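Local coordinates for protein glucuronan lyase A (Trichoderma reesei, PDB 2ZZJ) that probably cleaves beta-1,4-linked glucuronan within the chain as a polysaccharide lyase, and carries a bound calcium ion on its beta-jelly roll, at residues T145-A148 and G149-H152. Sequence-based numbering, arbitrary orientation.
Sequences TVSA and GAWH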
loop_
_atom_site.group_PDB
_atom_site.type_symbol
_atom_site.label_atom_id
_atom_site.label_comp_id
_atom_site.label_asym_id
_atom_site.label_seq_id
_atom_site.Cartn_x
_atom_site.Cartn_y
_atom_site.Cartn_z
ATOM N N THR A 145 1.312 -12.286 10.892
ATOM C CA THR A 145 0.044 -12.975 10.697
ATOM C C THR A 145 -1.106 -11.980 10.838
ATOM O O THR A 145 -1.195 -11.202 11.815
ATOM C CB THR A 145 -0.120 -14.128 11.738
ATOM O OG1 THR A 145 0.998 -15.004 11.601
ATOM C CG2 THR A 145 -1.359 -14.898 11.455
ATOM N N VAL A 146 -1.990 -12.001 9.855
ATOM C CA VAL A 146 -3.080 -11.062 9.812
ATOM C C VAL A 146 -4.398 -11.776 10.087
ATOM O O VAL A 146 -4.798 -12.672 9.310
ATOM C CB VAL A 146 -3.150 -10.343 8.413
ATOM C CG1 VAL A 146 -4.251 -9.348 8.413
ATOM C CG2 VAL A 146 -1.814 -9.670 8.067
ATOM N N SER A 147 -5.050 -11.393 11.170
ATOM C CA SER A 147 -6.379 -11.881 11.501
ATOM C C SER A 147 -7.476 -11.122 10.766
ATOM O O SER A 147 -7.404 -9.906 10.581
ATOM C CB SER A 147 -6.615 -11.803 13.008
ATOM O OG SER A 147 -6.649 -10.444 13.431
ATOM N N ALA A 148 -8.493 -11.844 10.335
ATOM C CA ALA A 148 -9.646 -11.219 9.702
ATOM C C ALA A 148 -10.587 -10.577 10.718
ATOM O O ALA A 148 -10.631 -10.990 11.891
ATOM C CB ALA A 148 -10.414 -12.270 8.847
ATOM N N GLY A 149 -11.367 -9.589 10.281
ATOM C CA GLY A 149 -12.402 -8.986 11.115
ATOM C C GLY A 149 -11.920 -8.158 12.291
ATOM O O GLY A 149 -12.733 -7.800 13.161
ATOM N N ALA A 150 -10.636 -7.782 12.270
ATOM C CA ALA A 150 -10.026 -6.973 13.312
ATOM C C ALA A 150 -9.222 -5.813 12.710
ATOM O O ALA A 150 -8.494 -6.018 11.737
ATOM C CB ALA A 150 -9.086 -7.856 14.155
ATOM N N TRP A 151 -9.293 -4.637 13.334
ATOM C CA TRP A 151 -8.457 -3.491 12.897
ATOM C C TRP A 151 -6.995 -3.747 13.211
ATOM O O TRP A 151 -6.623 -4.025 14.384
ATOM C CB TRP A 151 -8.893 -2.195 13.570
ATOM C CG TRP A 151 -10.154 -1.647 12.982
ATOM C CD1 TRP A 151 -11.435 -1.763 13.474
ATOM C CD2 TRP A 151 -10.247 -0.925 11.768
ATOM N NE1 TRP A 151 -12.313 -1.125 12.634
ATOM C CE2 TRP A 151 -11.607 -0.597 11.577
ATOM C CE3 TRP A 151 -9.303 -0.525 10.802
ATOM C CZ2 TRP A 151 -12.049 0.120 10.461
ATOM C CZ3 TRP A 151 -9.735 0.189 9.709
ATOM C CH2 TRP A 151 -11.106 0.505 9.542
ATOM N N HIS A 152 -6.158 -3.643 12.191
ATOM C CA HIS A 152 -4.704 -3.706 12.341
ATOM C C HIS A 152 -4.079 -2.356 12.030
ATOM O O HIS A 152 -4.666 -1.580 11.319
ATOM C CB HIS A 152 -4.134 -4.764 11.409
ATOM C CG HIS A 152 -4.662 -6.132 11.710
ATOM N ND1 HIS A 152 -4.398 -6.784 12.903
ATOM C CD2 HIS A 152 -5.443 -6.966 10.983
ATOM C CE1 HIS A 152 -5.005 -7.960 12.895
ATOM N NE2 HIS A 152 -5.625 -8.111 11.732
HETATM O O HOH W 1 -8.446 -7.668 9.655
#
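The imidazole of His-152 reaches back across the loop to the backbone of Ser-147: NE2 donates to O of Ser-147 over 2.8 Å, at an N-H...O angle of 158°. The bond uses a lone pair in the carbonyl plane, and that oxygen lies almost in the plane of the ring. A water gives the same carbonyl a second donor, 2.6 Å from O of Ser-147, and its other hydrogen goes to O of Ala-150, 2.7 Å away, bridging the two limbs of the loop. Beside the ring, OG of Ser-147 stands 3.0 Å from CE1 of His-152 and also touches CB of Ala-150. Val-146 adds an apolar contact, CG1 to CD2 of His-152 at 3.7 Å; CG1 is anti to the backbone N (chi1 -178°), which turns it to the imidazole. Further out, ND1 is hydrogen-bonded to OD2 of Asp-173 and Phe-172 stacks on the ring, so both nitrogens are engaged and its rotation is fixed. A leucine in place of His-152 would probably leave the Ser-147 carbonyl without its NE2 donor and Asp-173 without its ring partner. Gly-149, at positive phi, turns the chain in this loop, which passes from strand 135-145 of one jelly-roll sheet to strand 152-160 of the other.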